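Local structure of lactose Operon Repressor (Escherichia coli, 1JYE) at residues D165-G170 against R195-G200; G272-E277 against Q291-L296. The protein represses transcription of the lactose operon by binding operator DNA, and releases that DNA when an inducer sugar binds to its core. The protein carries 1 engineered substitution. All blocks are in the same frame, centred on the assembly; numbering follows the deposited sequence.

Contact 1. Residues D165-G170 against R195-G200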
ATOM      1  N   ASP A 165       4.790 -21.999 -10.226  1.00 15.17           N
ATOM      2  CA  ASP A 165       5.039 -22.455  -8.868  1.00 16.10           C
ATOM      3  C   ASP A 165       4.011 -21.919  -7.877  1.00 14.84           C
ATOM      4  O   ASP A 165       3.549 -22.650  -7.010  1.00 14.39           O
ATOM      5  CB  ASP A 165       6.453 -22.056  -8.434  1.00 18.83           C
ATOM      6  CG  ASP A 165       7.529 -22.860  -9.147  1.00 24.41           C
ATOM      7  OD1 ASP A 165       8.676 -22.380  -9.249  1.00 27.81           O
ATOM      8  OD2 ASP A 165       7.228 -23.986  -9.593  1.00 28.60           O
ATOM      9  N   GLY A 166       3.651 -20.645  -8.014  1.00 13.58           N
ATOM     10  CA  GLY A 166       2.682 -20.057  -7.105  1.00 13.47           C
ATOM     11  C   GLY A 166       1.312 -20.703  -7.171  1.00 13.91           C
ATOM     12  O   GLY A 166       0.678 -20.935  -6.142  1.00 13.66           O
ATOM     13  N   THR A 167       0.845 -21.004  -8.382  1.00 12.52           N
ATOM     14  CA  THR A 167      -0.458 -21.624  -8.540  1.00 12.67           C
ATOM     15  C   THR A 167      -0.417 -23.097  -8.138  1.00 13.59           C
ATOM     16  O   THR A 167      -1.358 -23.602  -7.533  1.00 12.57           O
ATOM     17  CB  THR A 167      -0.975 -21.467  -9.993  1.00 12.44           C
ATOM     18  OG1 THR A 167      -0.021 -22.014 -10.915  1.00 14.00           O
ATOM     19  CG2 THR A 167      -1.191 -19.990 -10.316  1.00 13.25           C
ATOM     20  N   ARG A 168       0.676 -23.781  -8.458  1.00 13.10           N
ATOM     21  CA  ARG A 168       0.805 -25.186  -8.092  1.00 13.57           C
ATOM     22  C   ARG A 168       0.818 -25.316  -6.569  1.00 14.72           C
ATOM     23  O   ARG A 168       0.152 -26.179  -6.006  1.00 14.04           O
ATOM     24  CB  ARG A 168       2.092 -25.779  -8.667  1.00 14.65           C
ATOM     25  CG  ARG A 168       2.368 -27.213  -8.208  1.00 16.32           C
ATOM     26  CD  ARG A 168       3.710 -27.695  -8.735  1.00 21.71           C
ATOM     27  NE  ARG A 168       4.790 -26.814  -8.305  1.00 24.80           N
ATOM     28  CZ  ARG A 168       5.267 -26.755  -7.066  1.00 26.71           C
ATOM     29  NH1 ARG A 168       4.773 -27.534  -6.113  1.00 27.36           N
ATOM     30  NH2 ARG A 168       6.226 -25.889  -6.773  1.00 27.13           N
ATOM     31  N   LEU A 169       1.571 -24.445  -5.905  1.00 14.06           N
ATOM     32  CA  LEU A 169       1.657 -24.485  -4.447  1.00 14.00           C
ATOM     33  C   LEU A 169       0.290 -24.348  -3.790  1.00 14.50           C
ATOM     34  O   LEU A 169      -0.033 -25.089  -2.861  1.00 14.61           O
ATOM     35  CB  LEU A 169       2.586 -23.379  -3.934  1.00 13.78           C
ATOM     36  CG  LEU A 169       4.090 -23.624  -4.072  1.00 16.28           C
ATOM     37  CD1 LEU A 169       4.852 -22.343  -3.765  1.00 17.65           C
ATOM     38  CD2 LEU A 169       4.512 -24.746  -3.132  1.00 17.89           C
ATOM     39  N   GLY A 170      -0.509 -23.399  -4.273  1.00 12.50           N
ATOM     40  CA  GLY A 170      -1.831 -23.188  -3.713  1.00 13.20           C
ATOM     41  C   GLY A 170      -2.737 -24.383  -3.938  1.00 13.83           C
ATOM     42  O   GLY A 170      -3.405 -24.852  -3.018  1.00 14.15           O
ATOM     43  N   ARG A 195      -4.247 -13.197 -15.381  1.00 12.70           N
ATOM     44  CA  ARG A 195      -4.514 -14.248 -16.358  1.00 12.82           C
ATOM     45  C   ARG A 195      -3.603 -15.455 -16.165  1.00 13.52           C
ATOM     46  O   ARG A 195      -4.069 -16.595 -16.173  1.00 13.97           O
ATOM     47  CB  ARG A 195      -4.367 -13.707 -17.784  1.00 12.54           C
ATOM     48  CG  ARG A 195      -5.410 -12.656 -18.157  1.00 12.41           C
ATOM     49  CD  ARG A 195      -5.483 -12.451 -19.670  1.00 13.21           C
ATOM     50  NE  ARG A 195      -4.236 -11.949 -20.243  1.00 14.03           N
ATOM     51  CZ  ARG A 195      -3.936 -10.662 -20.388  1.00 16.71           C
ATOM     52  NH1 ARG A 195      -2.774 -10.306 -20.927  1.00 15.90           N
ATOM     53  NH2 ARG A 195      -4.793  -9.728 -19.996  1.00 15.59           N
ATOM     54  N   LEU A 196      -2.307 -15.210 -15.994  1.00 13.34           N
ATOM     55  CA  LEU A 196      -1.359 -16.302 -15.790  1.00 14.48           C
ATOM     56  C   LEU A 196      -1.716 -17.076 -14.526  1.00 14.49           C
ATOM     57  O   LEU A 196      -1.623 -18.307 -14.489  1.00 13.80           O
ATOM     58  CB  LEU A 196       0.068 -15.759 -15.677  1.00 15.55           C
ATOM     59  CG  LEU A 196       0.659 -15.150 -16.951  1.00 16.98           C
ATOM     60  CD1 LEU A 196       1.980 -14.459 -16.618  1.00 18.12           C
ATOM     61  CD2 LEU A 196       0.864 -16.245 -17.996  1.00 19.25           C
ATOM     62  N   ARG A 197      -2.132 -16.350 -13.493  1.00 12.88           N
ATOM     63  CA  ARG A 197      -2.505 -16.965 -12.224  1.00 12.38           C
ATOM     64  C   ARG A 197      -3.747 -17.843 -12.386  1.00 13.02           C
ATOM     65  O   ARG A 197      -3.780 -18.980 -11.911  1.00 13.45           O
ATOM     66  CB  ARG A 197      -2.751 -15.866 -11.181  1.00 14.07           C
ATOM     67  CG  ARG A 197      -2.871 -16.334  -9.732  1.00 16.47           C
ATOM     68  CD  ARG A 197      -2.607 -15.143  -8.797  1.00 16.36           C
ATOM     69  NE  ARG A 197      -1.296 -14.574  -9.097  1.00 15.52           N
ATOM     70  CZ  ARG A 197      -0.884 -13.356  -8.751  1.00 17.44           C
ATOM     71  NH1 ARG A 197      -1.677 -12.535  -8.072  1.00 13.78           N
ATOM     72  NH2 ARG A 197       0.326 -12.950  -9.112  1.00 16.59           N
ATOM     73  N   LEU A 198      -4.764 -17.329 -13.070  1.00 12.26           N
ATOM     74  CA  LEU A 198      -5.986 -18.101 -13.266  1.00 12.61           C
ATOM     75  C   LEU A 198      -5.715 -19.339 -14.124  1.00 12.03           C
ATOM     76  O   LEU A 198      -6.202 -20.428 -13.818  1.00 12.55           O
ATOM     77  CB  LEU A 198      -7.069 -17.235 -13.920  1.00 12.85           C
ATOM     78  CG  LEU A 198      -8.410 -17.925 -14.208  1.00 12.62           C
ATOM     79  CD1 LEU A 198      -8.963 -18.556 -12.934  1.00 13.79           C
ATOM     80  CD2 LEU A 198      -9.393 -16.903 -14.773  1.00 13.48           C
ATOM     81  N   ALA A 199      -4.934 -19.175 -15.187  1.00 12.42           N
ATOM     82  CA  ALA A 199      -4.618 -20.304 -16.065  1.00 13.43           C
ATOM     83  C   ALA A 199      -3.868 -21.371 -15.282  1.00 14.06           C
ATOM     84  O   ALA A 199      -4.088 -22.571 -15.475  1.00 13.79           O
ATOM     85  CB  ALA A 199      -3.781 -19.835 -17.249  1.00 14.98           C
ATOM     86  N   GLY A 200      -2.980 -20.924 -14.400  1.00 14.63           N
ATOM     87  CA  GLY A 200      -2.209 -21.845 -13.583  1.00 14.91           C
ATOM     88  C   GLY A 200      -3.082 -22.643 -12.640  1.00 13.72           C
ATOM     89  O   GLY A 200      -2.902 -23.856 -12.513  1.00 14.47           O
TER
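T167 meets R197 and G200 where helix 163-177 lies against helix 192-207, a buried helix-helix contact in the C-terminal subdomain of a periplasmic-binding-protein-like fold; strand 182-186 comes between these helices in the chain. T167 carries its side, with CB directed at the other helix and the two branches spread over different residues. Its methyl, CG2, sits on the backbone of R197, 3.2 Å from R197 O. The hydroxyl branch lies beside G200 instead, T167 OG1 being 3.5 Å from G200 CA, while T167 CB stands 3.6 Å from G200 C. With chi1 at 56°, OG1 is held between the backbone N and carbonyl carbon of its own residue, and from there it bonds back to H163 O in the preceding turn. G200 has no side chain, and a CB built on it would fall only 2.4 Å from T167 OG1, so the close approach depends on the bare backbone there. A serine in place of T167 would probably lose the methyl packing on R197 O and CG, opening a small gap between the helices. R197 runs with CG anti to its backbone N (chi1 -168°) and bends at chi3, its guanidinium reaching A245 O and a bound glycerol. At the root of that chain, R197 CG rests 4.1 Å from T167 CG2.

Contact 2. Residues G272-E277 against Q291-L296. With GOL (glycerol), chain B.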
ATOM      1  N   GLY A 272      -4.414 -16.935  -0.095  1.00 14.33           N
ATOM      2  CA  GLY A 272      -4.247 -15.663  -0.772  1.00 14.21           C
ATOM      3  C   GLY A 272      -3.045 -15.682  -1.696  1.00 14.49           C
ATOM      4  O   GLY A 272      -2.583 -16.750  -2.107  1.00 14.08           O
ATOM      5  N   TYR A 273      -2.532 -14.501  -2.031  1.00 12.42           N
ATOM      6  CA  TYR A 273      -1.374 -14.409  -2.913  1.00 13.26           C
ATOM      7  C   TYR A 273      -0.695 -13.055  -2.716  1.00 15.19           C
ATOM      8  O   TYR A 273      -1.355 -12.020  -2.801  1.00 15.52           O
ATOM      9  CB  TYR A 273      -1.826 -14.569  -4.375  1.00 14.06           C
ATOM     10  CG  TYR A 273      -0.825 -15.241  -5.299  1.00 14.94           C
ATOM     11  CD1 TYR A 273       0.363 -14.606  -5.670  1.00 14.25           C
ATOM     12  CD2 TYR A 273      -1.078 -16.514  -5.818  1.00 16.29           C
ATOM     13  CE1 TYR A 273       1.270 -15.222  -6.540  1.00 15.38           C
ATOM     14  CE2 TYR A 273      -0.181 -17.133  -6.684  1.00 15.69           C
ATOM     15  CZ  TYR A 273       0.987 -16.486  -7.043  1.00 15.56           C
ATOM     16  OH  TYR A 273       1.858 -17.101  -7.920  1.00 17.50           O
ATOM     17  N   ASP A 274       0.613 -13.099  -2.440  1.00 13.79           N
ATOM     18  CA  ASP A 274       1.491 -11.939  -2.228  1.00 16.25           C
ATOM     19  C   ASP A 274       2.297 -12.004  -0.931  1.00 15.18           C
ATOM     20  O   ASP A 274       3.507 -11.789  -0.932  1.00 14.37           O
ATOM     21  CB  ASP A 274       0.722 -10.609  -2.194  1.00 16.53           C
ATOM     22  CG  ASP A 274       0.285 -10.135  -3.568  1.00 18.70           C
ATOM     23  OD1 ASP A 274       0.764 -10.676  -4.587  1.00 19.90           O
ATOM     24  OD2 ASP A 274      -0.537  -9.197  -3.621  1.00 19.97           O
ATOM     25  N   ASP A 275       1.602 -12.312   0.158  1.00 15.77           N
ATOM     26  CA  ASP A 275       2.158 -12.334   1.511  1.00 17.38           C
ATOM     27  C   ASP A 275       2.459 -10.893   1.891  1.00 18.06           C
ATOM     28  O   ASP A 275       3.611 -10.513   2.129  1.00 17.07           O
ATOM     29  CB  ASP A 275       3.435 -13.178   1.646  1.00 18.32           C
ATOM     30  CG  ASP A 275       3.938 -13.226   3.089  1.00 21.46           C
ATOM     31  OD1 ASP A 275       3.110 -13.012   4.000  1.00 20.79           O
ATOM     32  OD2 ASP A 275       5.140 -13.478   3.326  1.00 21.27           O
ATOM     33  N   THR A 276       1.407 -10.084   1.915  1.00 18.46           N
ATOM     34  CA  THR A 276       1.543  -8.682   2.282  1.00 18.41           C
ATOM     35  C   THR A 276       1.860  -8.621   3.766  1.00 18.51           C
ATOM     36  O   THR A 276       1.593  -9.564   4.507  1.00 17.88           O
ATOM     37  CB  THR A 276       0.237  -7.906   2.039  1.00 20.97           C
ATOM     38  OG1 THR A 276      -0.786  -8.412   2.907  1.00 20.13           O
ATOM     39  CG2 THR A 276      -0.212  -8.061   0.595  1.00 20.17           C
ATOM     40  N   GLU A 277       2.436  -7.507   4.204  1.00 20.33           N
ATOM     41  CA  GLU A 277       2.770  -7.342   5.608  1.00 22.96           C
ATOM     42  C   GLU A 277       1.520  -7.522   6.463  1.00 21.78           C
ATOM     43  O   GLU A 277       1.558  -8.176   7.504  1.00 23.72           O
ATOM     44  CB  GLU A 277       3.376  -5.955   5.824  1.00 27.37           C
ATOM     45  CG  GLU A 277       4.580  -5.696   4.932  1.00 34.22           C
ATOM     46  CD  GLU A 277       4.936  -4.226   4.827  1.00 38.69           C
ATOM     47  OE1 GLU A 277       5.252  -3.616   5.870  1.00 41.32           O
ATOM     48  OE2 GLU A 277       4.900  -3.683   3.698  1.00 40.66           O
ATOM     49  N   GLN A 291       5.452 -13.360  -2.623  1.00 15.94           N
ATOM     50  CA  GLN A 291       6.090 -12.770  -3.794  1.00 16.27           C
ATOM     51  C   GLN A 291       6.952 -11.671  -3.183  1.00 15.47           C
ATOM     52  O   GLN A 291       6.430 -10.678  -2.681  1.00 16.41           O
ATOM     53  CB  GLN A 291       5.076 -12.140  -4.750  1.00 17.75           C
ATOM     54  CG  GLN A 291       4.091 -13.117  -5.370  1.00 18.86           C
ATOM     55  CD  GLN A 291       3.447 -12.554  -6.620  1.00 19.58           C
ATOM     56  OE1 GLN A 291       3.869 -12.858  -7.738  1.00 21.83           O
ATOM     57  NE2 GLN A 291       2.433 -11.715  -6.439  1.00 19.11           N
ATOM     58  N   ASP A 292       8.266 -11.858  -3.224  1.00 15.39           N
ATOM     59  CA  ASP A 292       9.197 -10.891  -2.640  1.00 14.91           C
ATOM     60  C   ASP A 292       9.372  -9.654  -3.523  1.00 13.59           C
ATOM     61  O   ASP A 292      10.338  -9.545  -4.278  1.00 13.64           O
ATOM     62  CB  ASP A 292      10.541 -11.580  -2.397  1.00 16.81           C
ATOM     63  CG  ASP A 292      11.446 -10.792  -1.471  1.00 17.77           C
ATOM     64  OD1 ASP A 292      12.402 -11.393  -0.939  1.00 20.42           O
ATOM     65  OD2 ASP A 292      11.209  -9.579  -1.280  1.00 18.39           O
ATOM     66  N   PHE A 293       8.432  -8.721  -3.413  1.00 14.00           N
ATOM     67  CA  PHE A 293       8.464  -7.503  -4.217  1.00 15.09           C
ATOM     68  C   PHE A 293       9.726  -6.680  -4.013  1.00 14.96           C
ATOM     69  O   PHE A 293      10.211  -6.037  -4.944  1.00 15.55           O
ATOM     70  CB  PHE A 293       7.234  -6.638  -3.923  1.00 14.99           C
ATOM     71  CG  PHE A 293       5.930  -7.318  -4.223  1.00 17.52           C
ATOM     72  CD1 PHE A 293       5.645  -7.768  -5.509  1.00 19.23           C
ATOM     73  CD2 PHE A 293       4.989  -7.518  -3.219  1.00 19.60           C
ATOM     74  CE1 PHE A 293       4.441  -8.410  -5.790  1.00 19.54           C
ATOM     75  CE2 PHE A 293       3.779  -8.161  -3.492  1.00 20.31           C
ATOM     76  CZ  PHE A 293       3.507  -8.606  -4.780  1.00 20.55           C
ATOM     77  N   ARG A 294      10.260  -6.693  -2.796  1.00 16.18           N
ATOM     78  CA  ARG A 294      11.472  -5.938  -2.515  1.00 16.96           C
ATOM     79  C   ARG A 294      12.610  -6.505  -3.356  1.00 16.13           C
ATOM     80  O   ARG A 294      13.387  -5.762  -3.959  1.00 15.66           O
ATOM     81  CB  ARG A 294      11.833  -6.037  -1.034  1.00 19.95           C
ATOM     82  CG  ARG A 294      12.971  -5.118  -0.620  1.00 26.57           C
ATOM     83  CD  ARG A 294      13.683  -5.643   0.617  1.00 30.89           C
ATOM     84  NE  ARG A 294      14.915  -6.358   0.282  1.00 37.14           N
ATOM     85  CZ  ARG A 294      14.977  -7.467  -0.450  1.00 38.53           C
ATOM     86  NH1 ARG A 294      13.874  -8.016  -0.938  1.00 42.60           N
ATOM     87  NH2 ARG A 294      16.151  -8.027  -0.704  1.00 38.17           N
ATOM     88  N   LEU A 295      12.707  -7.831  -3.395  1.00 15.49           N
ATOM     89  CA  LEU A 295      13.748  -8.483  -4.172  1.00 16.94           C
ATOM     90  C   LEU A 295      13.584  -8.150  -5.654  1.00 15.26           C
ATOM     91  O   LEU A 295      14.562  -7.863  -6.343  1.00 17.34           O
ATOM     92  CB  LEU A 295      13.693  -9.999  -3.971  1.00 19.02           C
ATOM     93  CG  LEU A 295      14.715 -10.813  -4.769  1.00 21.17           C
ATOM     94  CD1 LEU A 295      16.124 -10.416  -4.359  1.00 23.09           C
ATOM     95  CD2 LEU A 295      14.484 -12.296  -4.532  1.00 22.72           C
ATOM     96  N   LEU A 296      12.349  -8.183  -6.141  1.00 14.08           N
ATOM     97  CA  LEU A 296      12.086  -7.875  -7.545  1.00 14.41           C
ATOM     98  C   LEU A 296      12.520  -6.454  -7.901  1.00 15.23           C
ATOM     99  O   LEU A 296      13.222  -6.239  -8.889  1.00 14.15           O
ATOM    100  CB  LEU A 296      10.597  -8.046  -7.858  1.00 13.44           C
ATOM    101  CG  LEU A 296      10.165  -7.657  -9.274  1.00 13.95           C
ATOM    102  CD1 LEU A 296      10.876  -8.541 -10.297  1.00 15.10           C
ATOM    103  CD2 LEU A 296       8.656  -7.800  -9.399  1.00 15.73           C
TER
HETATM  104  C1  GOL B 350      -1.484  -8.074  -6.951  1.00 21.60           C
HETATM  105  O1  GOL B 350      -1.705  -7.855  -5.564  1.00 19.12           O
HETATM  106  C2  GOL B 350      -0.348  -9.077  -7.144  1.00 23.55           C
HETATM  107  O2  GOL B 350      -0.730 -10.343  -6.628  1.00 22.10           O
HETATM  108  C3  GOL B 350       0.007  -9.213  -8.621  1.00 26.84           C
HETATM  109  O3  GOL B 350       1.033 -10.182  -8.774  1.00 27.81           O
HETATM  110  O   HOH W   1       3.737 -15.466  -8.975  1.00 23.17           O
HETATM  111  O   HOH W   2       5.325  -9.878  -0.265  1.00 23.96           O
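D274 and Q291 are joined by two direct hydrogen bonds, one through the backbone and one through the side chains. Q291 N donates to D274 O at 3.0 Å and is almost straight (174°), though it arrives from above the carbonyl plane. Q291 NE2 gives the shorter bond, 2.7 Å to D274 OD1, bent at the hydrogen but with the carboxylate and amide nearly coplanar. Q291 CG stands beside its own backbone N (chi1 -64°) and chi2 is near anti (-161°), which reaches the amide across to the carboxylate.

Glycerol, probably from the crystallisation liquor, bridges the two side chains: its O2 donates to D274 OD1 and its O1 to D274 OD2, each at 2.6 Å, and Q291 NE2 gives a hydrogen bond to its O3. OD1 thus takes two donors, and NE2 serves two acceptors. The site is consistent with the inducer pocket of this repressor, with R197 and N246 also bonded to the glycerol. One water bridges Y273 OH and Q291 OE1.

The aromatic contacts put polar groups at ring edges. Q291 CD lies 3.4 Å from Y273 CE1, close to the ring plane, with amide and ring perpendicular. F293 brings its CZ to 3.4 Å from D274 OD1, a carboxylate oxygen beside the positively polarised ring rim.

D292 caps helix 293-308, accepting from L295 N. That helix packs on helix 74-89 through F293 and L296, and Q291 touches F161 of strand 158-161, whereas segment 272-277 follows strand 269-271 of the C-terminal sheet and is tied to strand 288-290 by backbone hydrogen bonding between D274 and I289.

Both contacts are buried, but they join different things. Contact 1 packs two helices of one subdomain by van der Waals contact of a threonine with helix backbone; contact 2 brings a loop after strand 269-271 to the start of helix 293-308 near the cleft between subdomains, and is held by hydrogen bonds and a water bridge, with a glycerol bound alongside. Their centres are 15 Å apart, yet they touch: Y273 OH comes 3.2 Å from G166 CA, and the R197 guanidinium makes a cation-pi contact with the Y273 ring. R197 thus gives its backbone and the root of its side chain to contact 1 while its far end helps line the glycerol site of contact 2.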